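Local coordinates for extracellular solute-binding protein family 1 (Arthrobacter chlorophenolicus, PDB 4R2F), which binds laminaribiose and probably delivers oligosaccharides captured outside the cell to an ABC-type sugar importer, at residues Trp176-Lys187 against Phe240-Val249; Thr259-Lys267 against Leu276-Asp286. One frame throughout, in Å; residues are numbered along the deposited sequence.

Overall arrangement
Both contacts involve helices, in contact 2 together with the loop before helix 280-284, and they follow one another along the chain: contact 1 (176-187 with 240-249) closes before contact 2 (259-267 with 276-286) opens. Their centres lie 21 Å apart and their nearest atoms about 8 Å, so they do not touch. Contact 1 is the more peripheral, its centre 24 Å from that of the chain against 15 Å for contact 2. Of the two, only contact 2 includes a pocket residue, Thr259, whose side chain comes to about 4 Å from a bound beta-D-glucopyranose. Near-parallel helix segments build contact 1, at 11°, whereas those of contact 2 cross at -113°.

Contact 1 (Trp176-Lys187 against Phe240-Val249)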
loop_
_atom_site.group_PDB
_atom_site.type_symbol
_atom_site.label_atom_id
_atom_site.label_comp_id
_atom_site.label_asym_id
_atom_site.label_seq_id
_atom_site.Cartn_x
_atom_site.Cartn_y
_atom_site.Cartn_z
ATOM N N TRP A 176 0.221 9.739 -20.197
ATOM C CA TRP A 176 -0.650 10.740 -19.554
ATOM C C TRP A 176 -1.580 11.419 -20.558
ATOM O O TRP A 176 -2.756 11.611 -20.279
ATOM C CB TRP A 176 0.174 11.783 -18.794
ATOM C CG TRP A 176 0.803 11.234 -17.557
ATOM C CD1 TRP A 176 0.915 9.906 -17.211
ATOM C CD2 TRP A 176 1.426 11.970 -16.502
ATOM N NE1 TRP A 176 1.533 9.787 -16.000
ATOM C CE2 TRP A 176 1.871 11.033 -15.544
ATOM C CE3 TRP A 176 1.637 13.330 -16.261
ATOM C CZ2 TRP A 176 2.518 11.411 -14.369
ATOM C CZ3 TRP A 176 2.264 13.700 -15.090
ATOM C CH2 TRP A 176 2.703 12.743 -14.163
ATOM N N ALA A 177 -1.048 11.752 -21.727
ATOM C CA ALA A 177 -1.820 12.414 -22.764
ATOM C C ALA A 177 -2.950 11.507 -23.225
ATOM O O ALA A 177 -4.069 11.960 -23.386
ATOM C CB ALA A 177 -0.924 12.807 -23.941
ATOM N N SER A 178 -2.674 10.222 -23.422
ATOM C CA SER A 178 -3.733 9.314 -23.812
ATOM C C SER A 178 -4.725 9.052 -22.637
ATOM O O SER A 178 -5.909 8.869 -22.874
ATOM C CB SER A 178 -3.167 8.032 -24.447
ATOM O OG SER A 178 -2.386 7.253 -23.549
ATOM N N LEU A 179 -4.263 9.083 -21.384
ATOM C CA LEU A 179 -5.180 8.950 -20.230
ATOM C C LEU A 179 -6.224 10.071 -20.223
ATOM O O LEU A 179 -7.430 9.828 -20.061
ATOM C CB LEU A 179 -4.396 8.911 -18.900
ATOM C CG LEU A 179 -5.136 9.041 -17.564
ATOM C CD1 LEU A 179 -6.252 8.033 -17.464
ATOM C CD2 LEU A 179 -4.162 8.888 -16.391
ATOM N N LEU A 180 -5.753 11.297 -20.411
ATOM C CA LEU A 180 -6.638 12.473 -20.471
ATOM C C LEU A 180 -7.653 12.394 -21.609
ATOM O O LEU A 180 -8.835 12.627 -21.389
ATOM C CB LEU A 180 -5.822 13.755 -20.596
ATOM C CG LEU A 180 -6.605 15.070 -20.596
ATOM C CD1 LEU A 180 -7.362 15.282 -19.295
ATOM C CD2 LEU A 180 -5.664 16.229 -20.871
ATOM N N GLU A 181 -7.208 12.074 -22.820
ATOM C CA GLU A 181 -8.147 11.918 -23.958
ATOM C C GLU A 181 -9.189 10.852 -23.698
ATOM O O GLU A 181 -10.375 11.090 -23.844
ATOM C CB GLU A 181 -7.416 11.601 -25.282
ATOM C CG GLU A 181 -6.653 12.780 -25.864
ATOM C CD GLU A 181 -7.518 14.021 -25.980
ATOM O OE1 GLU A 181 -8.552 13.935 -26.671
ATOM O OE2 GLU A 181 -7.181 15.067 -25.370
ATOM N N ALA A 182 -8.751 9.665 -23.308
ATOM C CA ALA A 182 -9.685 8.585 -23.088
ATOM C C ALA A 182 -10.629 8.935 -21.933
ATOM O O ALA A 182 -11.838 8.674 -22.008
ATOM C CB ALA A 182 -8.943 7.308 -22.790
ATOM N N GLY A 183 -10.068 9.531 -20.888
ATOM C CA GLY A 183 -10.843 10.000 -19.749
ATOM C C GLY A 183 -11.990 10.924 -20.118
ATOM O O GLY A 183 -13.112 10.743 -19.640
ATOM N N LYS A 184 -11.713 11.928 -20.950
ATOM C CA LYS A 184 -12.784 12.794 -21.481
ATOM C C LYS A 184 -13.908 12.002 -22.193
ATOM O O LYS A 184 -15.079 12.339 -22.068
ATOM C CB LYS A 184 -12.225 13.820 -22.469
ATOM C CG LYS A 184 -11.358 14.910 -21.868
ATOM C CD LYS A 184 -10.921 15.848 -22.984
ATOM C CE LYS A 184 -9.841 16.809 -22.537
ATOM N NZ LYS A 184 -9.635 17.867 -23.555
ATOM N N LYS A 185 -13.548 10.975 -22.960
ATOM C CA LYS A 185 -14.550 10.199 -23.696
ATOM C C LYS A 185 -15.322 9.323 -22.744
ATOM O O LYS A 185 -16.499 9.100 -22.935
ATOM C CB LYS A 185 -13.915 9.317 -24.766
ATOM C CG LYS A 185 -13.179 10.074 -25.855
ATOM C CD LYS A 185 -14.131 10.681 -26.859
ATOM C CE LYS A 185 -13.351 11.258 -28.019
ATOM N NZ LYS A 185 -14.273 11.864 -29.010
ATOM N N LEU A 186 -14.647 8.809 -21.724
ATOM C CA LEU A 186 -15.298 7.976 -20.735
ATOM C C LEU A 186 -16.280 8.813 -19.936
ATOM O O LEU A 186 -17.387 8.372 -19.639
ATOM C CB LEU A 186 -14.268 7.337 -19.818
ATOM C CG LEU A 186 -13.482 6.226 -20.510
ATOM C CD1 LEU A 186 -12.168 5.971 -19.798
ATOM C CD2 LEU A 186 -14.312 4.950 -20.572
ATOM N N LYS A 187 -15.881 10.028 -19.595
ATOM C CA LYS A 187 -16.795 10.948 -18.931
ATOM C C LYS A 187 -18.040 11.183 -19.786
ATOM O O LYS A 187 -19.153 11.213 -19.287
ATOM C CB LYS A 187 -16.091 12.260 -18.644
ATOM C CG LYS A 187 -16.956 13.330 -17.974
ATOM C CD LYS A 187 -16.111 14.587 -17.807
ATOM C CE LYS A 187 -16.799 15.848 -18.288
ATOM N NZ LYS A 187 -17.920 16.162 -17.374
ATOM N N PHE A 240 -0.989 17.791 -13.662
ATOM C CA PHE A 240 -1.742 16.843 -14.450
ATOM C C PHE A 240 -2.972 16.336 -13.681
ATOM O O PHE A 240 -4.066 16.258 -14.236
ATOM C CB PHE A 240 -0.855 15.702 -14.904
ATOM C CG PHE A 240 -1.576 14.692 -15.717
ATOM C CD1 PHE A 240 -2.046 15.013 -16.992
ATOM C CD2 PHE A 240 -1.808 13.420 -15.216
ATOM C CE1 PHE A 240 -2.733 14.084 -17.749
ATOM C CE2 PHE A 240 -2.483 12.479 -15.985
ATOM C CZ PHE A 240 -2.955 12.815 -17.241
ATOM N N LEU A 241 -2.782 16.025 -12.411
ATOM C CA LEU A 241 -3.887 15.628 -11.552
ATOM C C LEU A 241 -4.951 16.725 -11.475
ATOM O O LEU A 241 -6.138 16.456 -11.619
ATOM C CB LEU A 241 -3.369 15.266 -10.167
ATOM C CG LEU A 241 -2.612 13.925 -10.167
ATOM C CD1 LEU A 241 -1.692 13.764 -8.973
ATOM C CD2 LEU A 241 -3.584 12.765 -10.259
ATOM N N LEU A 242 -4.527 17.963 -11.276
ATOM C CA LEU A 242 -5.467 19.096 -11.295
ATOM C C LEU A 242 -6.240 19.215 -12.599
ATOM O O LEU A 242 -7.422 19.556 -12.587
ATOM C CB LEU A 242 -4.735 20.394 -11.022
ATOM C CG LEU A 242 -4.202 20.536 -9.607
ATOM C CD1 LEU A 242 -3.229 21.724 -9.532
ATOM C CD2 LEU A 242 -5.353 20.704 -8.627
ATOM N N GLU A 243 -5.592 18.890 -13.715
ATOM C CA GLU A 243 -6.247 18.882 -14.990
ATOM C C GLU A 243 -7.251 17.730 -15.078
ATOM O O GLU A 243 -8.313 17.891 -15.646
ATOM C CB GLU A 243 -5.211 18.755 -16.094
ATOM C CG GLU A 243 -5.675 19.257 -17.440
ATOM C CD GLU A 243 -4.598 19.103 -18.499
ATOM O OE1 GLU A 243 -4.880 19.385 -19.679
ATOM O OE2 GLU A 243 -3.468 18.685 -18.159
ATOM N N LEU A 244 -6.906 16.554 -14.565
ATOM C CA LEU A 244 -7.892 15.476 -14.490
ATOM C C LEU A 244 -9.115 15.883 -13.639
ATOM O O LEU A 244 -10.264 15.583 -14.010
ATOM C CB LEU A 244 -7.282 14.209 -13.935
ATOM C CG LEU A 244 -6.201 13.532 -14.757
ATOM C CD1 LEU A 244 -5.812 12.251 -14.053
ATOM C CD2 LEU A 244 -6.666 13.256 -16.171
ATOM N N VAL A 245 -8.865 16.602 -12.537
ATOM C CA VAL A 245 -9.935 17.118 -11.668
ATOM C C VAL A 245 -10.813 18.162 -12.365
ATOM O O VAL A 245 -12.050 18.072 -12.310
ATOM C CB VAL A 245 -9.404 17.683 -10.331
ATOM C CG1 VAL A 245 -10.522 18.356 -9.529
ATOM C CG2 VAL A 245 -8.775 16.573 -9.477
ATOM N N SER A 246 -10.197 19.123 -13.045
ATOM C CA SER A 246 -10.969 20.197 -13.724
ATOM C C SER A 246 -11.772 19.686 -14.920
ATOM O O SER A 246 -12.797 20.230 -15.241
ATOM C CB SER A 246 -10.053 21.350 -14.171
ATOM O OG SER A 246 -9.099 20.902 -15.106
ATOM N N ASN A 247 -11.278 18.644 -15.576
ATOM C CA ASN A 247 -11.957 18.040 -16.720
ATOM C C ASN A 247 -13.010 16.974 -16.337
ATOM O O ASN A 247 -13.663 16.414 -17.214
ATOM C CB ASN A 247 -10.903 17.422 -17.678
ATOM C CG ASN A 247 -10.216 18.467 -18.554
ATOM O OD1 ASN A 247 -10.718 18.806 -19.608
ATOM N ND2 ASN A 247 -9.060 18.965 -18.130
ATOM N N GLY A 248 -13.146 16.681 -15.044
ATOM C CA GLY A 248 -14.106 15.699 -14.545
ATOM C C GLY A 248 -13.733 14.259 -14.854
ATOM O O GLY A 248 -14.581 13.396 -14.847
ATOM N N VAL A 249 -12.472 14.004 -15.172
ATOM C CA VAL A 249 -11.969 12.625 -15.361
ATOM C C VAL A 249 -11.827 11.957 -13.993
ATOM O O VAL A 249 -12.155 10.778 -13.807
ATOM C CB VAL A 249 -10.628 12.648 -16.118
ATOM C CG1 VAL A 249 -9.957 11.275 -16.138
ATOM C CG2 VAL A 249 -10.862 13.177 -17.531
#
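Aromatic stacking ties Trp176 to Phe240: the five-membered ring of Trp176 and the Phe240 ring form an offset stack, centroids 4.7 Å apart and planes at 15°. On the same face of Phe240, Trp176 CB makes a CH-pi contact 3.9 Å from the ring centroid. Leu244 CG lies over the opposite face and Leu179 CD2 meets the ring edge in plane, so both faces and one edge are in contact. Replacing Phe240 with an alanine would probably leave the Trp176 indole without its stacking partner and open a gap beside Leu179.

Aliphatic packing continues along the helices. With CG anti to the backbone N (chi1 -177°), Leu180 brings CD1 to 3.8 Å from Leu244 CD2. Val249 CG2 packs 3.6 Å from Gly183 C, and a CB on Gly183 would run into Val249 CG1.

Within 240-249, Asn247 ND2 donates to Glu243 O (2.8 Å, N-H...O angle 167°), a carbonyl that also accepts from Asn247 N and Ser246 OG. Gly248 ends this helix in a Schellman motif. Across the contact, Lys187 CD approaches Asn247 O, carbon to oxygen, at 3.1 Å.

Helix segments 176-187 and 240-246 run nearly parallel, axes 10.9 Å apart, while helix 204-215 touches both stacked rings through Met212.

Contact 2 (Thr259-Lys267 against Leu276-Asp286); sequences TDNLNAQWK and LTLGVPERVGD
Asn263 and Val284 form the centre of the contact, their CA atoms the nearest across the two segments. Val284 CG1 packs against the Asn263 amide, 3.6 Å from OD1, and also meets Trp266 CB. On its other branch, Asn263 places ND2 over the centre of the Arg283 guanidinium, 3.2 Å from CZ. The amide and guanidinium planes stand 73° apart, and since ND2 and the arginine nitrogens are all donors, this is face packing without a hydrogen bond. Arg283 reaches that position through a bend at chi2 (51°), and its NH2 lies 3.7 Å from Thr259 CG2. Arg283 was modelled in two conformers, so these distances describe one of them.

Leu276 enters from the loop before helix 280-284: its CD2 comes to 3.9 Å from Trp266 CD1, and its CD1 packs more loosely on Leu262. At the far end, the extended Lys267 chain lies along the turn, with CG 3.2 Å from Val284 O.

Farther out, Arg161 joins the two segments, with NH1 forming a salt bridge to Asp286 OD2 and a hydrogen bond to Trp266 O; Ser288 holds the other carboxylate oxygen of Asp286. Trp159 of strand 145-161 touches Trp266 and Val280, while Ile291 of strand 291-294 touches Val280 and Val284.

The two short helices, joined through strand 273-275, cross at -113° with axes 9.5 Å apart. Thr259, at the start of helix 259-267, belongs to the glycan pocket and touches a bound beta-D-glucopyranose, so this helix pair borders the ligand site, consistent with family 1 solute-binding proteins, which hold sugar between two lobes.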
loop_
_atom_site.group_PDB
_atom_site.type_symbol
_atom_site.label_atom_id
_atom_site.label_comp_id
_atom_site.label_asym_id
_atom_site.label_seq_id
_atom_site.Cartn_x
_atom_site.Cartn_y
_atom_site.Cartn_z
ATOM N N THR A 259 -13.395 3.532 1.215
ATOM C CA THR A 259 -12.978 2.318 0.524
ATOM C C THR A 259 -14.212 1.641 -0.059
ATOM O O THR A 259 -14.200 1.198 -1.199
ATOM C CB THR A 259 -12.196 1.392 1.477
ATOM O OG1 THR A 259 -10.925 1.991 1.802
ATOM C CG2 THR A 259 -11.966 0.045 0.827
ATOM N N ASP A 260 -15.287 1.583 0.724
ATOM C CA ASP A 260 -16.551 1.027 0.243
ATOM C C ASP A 260 -17.102 1.779 -0.943
ATOM O O ASP A 260 -17.611 1.164 -1.873
ATOM C CB ASP A 260 -17.611 1.011 1.376
ATOM C CG ASP A 260 -17.375 -0.101 2.387
ATOM O OD1 ASP A 260 -16.577 -1.018 2.117
ATOM O OD2 ASP A 260 -17.989 -0.062 3.466
ATOM N N ASN A 261 -17.048 3.109 -0.897
ATOM C CA ASN A 261 -17.539 3.921 -2.008
ATOM C C ASN A 261 -16.786 3.604 -3.285
ATOM O O ASN A 261 -17.380 3.462 -4.351
ATOM C CB ASN A 261 -17.356 5.418 -1.754
ATOM C CG ASN A 261 -18.211 5.961 -0.623
ATOM O OD1 ASN A 261 -17.866 6.971 -0.030
ATOM N ND2 ASN A 261 -19.306 5.297 -0.311
ATOM N N LEU A 262 -15.471 3.525 -3.167
ATOM C CA LEU A 262 -14.604 3.297 -4.305
ATOM C C LEU A 262 -14.788 1.873 -4.868
ATOM O O LEU A 262 -14.936 1.697 -6.079
ATOM C CB LEU A 262 -13.143 3.582 -3.917
ATOM C CG LEU A 262 -12.117 3.262 -5.015
ATOM C CD1 LEU A 262 -12.417 3.993 -6.321
ATOM C CD2 LEU A 262 -10.739 3.608 -4.500
ATOM N N ASN A 263 -14.775 0.871 -3.990
ATOM C CA ASN A 263 -15.059 -0.495 -4.406
ATOM C C ASN A 263 -16.411 -0.598 -5.143
ATOM O O ASN A 263 -16.495 -1.216 -6.194
ATOM C CB ASN A 263 -15.038 -1.435 -3.212
ATOM C CG ASN A 263 -13.641 -1.689 -2.681
ATOM O OD1 ASN A 263 -12.641 -1.377 -3.314
ATOM N ND2 ASN A 263 -13.571 -2.272 -1.515
ATOM N N ALA A 264 -17.451 0.040 -4.611
ATOM C CA ALA A 264 -18.749 0.050 -5.266
ATOM C C ALA A 264 -18.698 0.646 -6.663
ATOM O O ALA A 264 -19.389 0.154 -7.553
ATOM C CB ALA A 264 -19.797 0.767 -4.413
ATOM N N GLN A 265 -17.891 1.691 -6.883
ATOM C CA GLN A 265 -17.773 2.254 -8.236
ATOM C C GLN A 265 -17.209 1.217 -9.228
ATOM O O GLN A 265 -17.622 1.164 -10.373
ATOM C CB GLN A 265 -16.887 3.498 -8.279
ATOM C CG GLN A 265 -17.497 4.759 -7.696
ATOM C CD GLN A 265 -16.787 6.015 -8.177
ATOM O OE1 GLN A 265 -15.548 6.069 -8.297
ATOM N NE2 GLN A 265 -17.571 7.027 -8.491
ATOM N N TRP A 266 -16.236 0.440 -8.775
ATOM C CA TRP A 266 -15.691 -0.637 -9.563
ATOM C C TRP A 266 -16.710 -1.758 -9.783
ATOM O O TRP A 266 -16.920 -2.181 -10.903
ATOM C CB TRP A 266 -14.421 -1.170 -8.902
ATOM C CG TRP A 266 -13.228 -0.320 -9.234
ATOM C CD1 TRP A 266 -12.557 0.536 -8.399
ATOM C CD2 TRP A 266 -12.579 -0.220 -10.517
ATOM N NE1 TRP A 266 -11.532 1.145 -9.081
ATOM C CE2 TRP A 266 -11.525 0.698 -10.383
ATOM C CE3 TRP A 266 -12.787 -0.827 -11.761
ATOM C CZ2 TRP A 266 -10.683 1.038 -11.457
ATOM C CZ3 TRP A 266 -11.939 -0.496 -12.822
ATOM C CH2 TRP A 266 -10.887 0.405 -12.651
ATOM N N LYS A 267 -17.369 -2.205 -8.722
ATOM C CA LYS A 267 -18.332 -3.294 -8.826
ATOM C C LYS A 267 -19.506 -2.945 -9.746
ATOM O O LYS A 267 -19.914 -3.751 -10.552
ATOM C CB LYS A 267 -18.869 -3.670 -7.447
ATOM C CG LYS A 267 -19.698 -4.952 -7.456
ATOM C CD LYS A 267 -20.465 -5.145 -6.163
ATOM C CE LYS A 267 -21.402 -6.328 -6.310
ATOM N NZ LYS A 267 -22.180 -6.522 -5.067
ATOM N N LEU A 276 -5.490 0.876 -8.255
ATOM C CA LEU A 276 -5.922 0.219 -7.038
ATOM C C LEU A 276 -4.896 -0.785 -6.500
ATOM O O LEU A 276 -3.768 -0.429 -6.207
ATOM C CB LEU A 276 -7.318 -0.387 -7.204
ATOM C CG LEU A 276 -8.140 -0.582 -5.928
ATOM C CD1 LEU A 276 -7.859 0.511 -4.921
ATOM C CD2 LEU A 276 -9.625 -0.681 -6.212
ATOM N N THR A 277 -5.306 -2.037 -6.384
ATOM C CA THR A 277 -4.511 -3.071 -5.754
ATOM C C THR A 277 -4.540 -4.339 -6.568
ATOM O O THR A 277 -5.298 -4.465 -7.504
ATOM C CB THR A 277 -5.044 -3.433 -4.360
ATOM O OG1 THR A 277 -6.282 -4.132 -4.490
ATOM C CG2 THR A 277 -5.243 -2.199 -3.520
ATOM N N LEU A 278 -3.691 -5.281 -6.204
ATOM C CA LEU A 278 -3.807 -6.621 -6.733
ATOM C C LEU A 278 -5.144 -7.210 -6.281
ATOM O O LEU A 278 -5.596 -6.943 -5.181
ATOM C CB LEU A 278 -2.661 -7.480 -6.225
ATOM C CG LEU A 278 -2.644 -8.926 -6.695
ATOM C CD1 LEU A 278 -1.235 -9.469 -6.724
ATOM C CD2 LEU A 278 -3.537 -9.790 -5.827
ATOM N N GLY A 279 -5.775 -7.987 -7.152
ATOM C CA GLY A 279 -7.011 -8.726 -6.823
ATOM C C GLY A 279 -8.277 -7.910 -6.787
ATOM O O GLY A 279 -9.202 -8.247 -6.075
ATOM N N VAL A 280 -8.352 -6.855 -7.586
ATOM C CA VAL A 280 -9.530 -6.009 -7.566
ATOM C C VAL A 280 -10.865 -6.748 -7.811
ATOM O O VAL A 280 -11.814 -6.498 -7.090
ATOM C CB VAL A 280 -9.395 -4.836 -8.568
ATOM C CG1 VAL A 280 -10.732 -4.143 -8.820
ATOM C CG2 VAL A 280 -8.363 -3.821 -8.087
ATOM N N PRO A 281 -10.959 -7.644 -8.822
ATOM C CA PRO A 281 -12.266 -8.312 -9.029
ATOM C C PRO A 281 -12.793 -9.024 -7.776
ATOM O O PRO A 281 -13.970 -8.891 -7.419
ATOM C CB PRO A 281 -11.969 -9.321 -10.148
ATOM C CG PRO A 281 -10.877 -8.698 -10.926
ATOM C CD PRO A 281 -10.014 -7.972 -9.903
ATOM N N GLU A 282 -11.891 -9.707 -7.089
ATOM C CA GLU A 282 -12.221 -10.484 -5.905
ATOM C C GLU A 282 -12.554 -9.523 -4.757
ATOM O O GLU A 282 -13.486 -9.745 -4.004
ATOM C CB GLU A 282 -11.037 -11.396 -5.514
ATOM C CG GLU A 282 -10.591 -12.474 -6.532
ATOM C CD GLU A 282 -10.154 -11.987 -7.939
ATOM O OE1 GLU A 282 -9.238 -11.124 -8.158
ATOM O OE2 GLU A 282 -10.736 -12.541 -8.888
ATOM N N ARG A 283 -11.765 -8.463 -4.634
ATOM C CA ARG A 283 -11.988 -7.444 -3.604
ATOM C C ARG A 283 -13.361 -6.799 -3.719
ATOM O O ARG A 283 -14.023 -6.607 -2.724
ATOM C CB ARG A 283 -10.921 -6.352 -3.656
ATOM C CG ARG A 283 -11.110 -5.250 -2.614
ATOM C CD ARG A 283 -11.294 -5.827 -1.219
ATOM N NE ARG A 283 -11.431 -4.799 -0.196
ATOM C CZ ARG A 283 -12.558 -4.547 0.446
ATOM N NH1 ARG A 283 -13.655 -5.252 0.176
ATOM N NH2 ARG A 283 -12.582 -3.603 1.363
ATOM N N VAL A 284 -13.799 -6.488 -4.937
ATOM C CA VAL A 284 -15.051 -5.781 -5.118
ATOM C C VAL A 284 -16.257 -6.672 -5.443
ATOM O O VAL A 284 -17.363 -6.159 -5.571
ATOM C CB VAL A 284 -14.913 -4.629 -6.150
ATOM C CG1 VAL A 284 -13.671 -3.791 -5.845
ATOM C CG2 VAL A 284 -14.879 -5.137 -7.583
ATOM N N GLY A 285 -16.061 -7.989 -5.538
ATOM C CA GLY A 285 -17.147 -8.920 -5.855
ATOM C C GLY A 285 -17.701 -8.818 -7.269
ATOM O O GLY A 285 -18.908 -8.842 -7.469
ATOM N N ASP A 286 -16.825 -8.670 -8.259
ATOM C CA ASP A 286 -17.211 -8.818 -9.667
ATOM C C ASP A 286 -16.103 -9.524 -10.411
ATOM O O ASP A 286 -15.157 -8.896 -10.908
ATOM C CB ASP A 286 -17.500 -7.472 -10.356
ATOM C CG ASP A 286 -17.939 -7.629 -11.818
ATOM O OD1 ASP A 286 -17.622 -8.650 -12.471
ATOM O OD2 ASP A 286 -18.604 -6.712 -12.331
#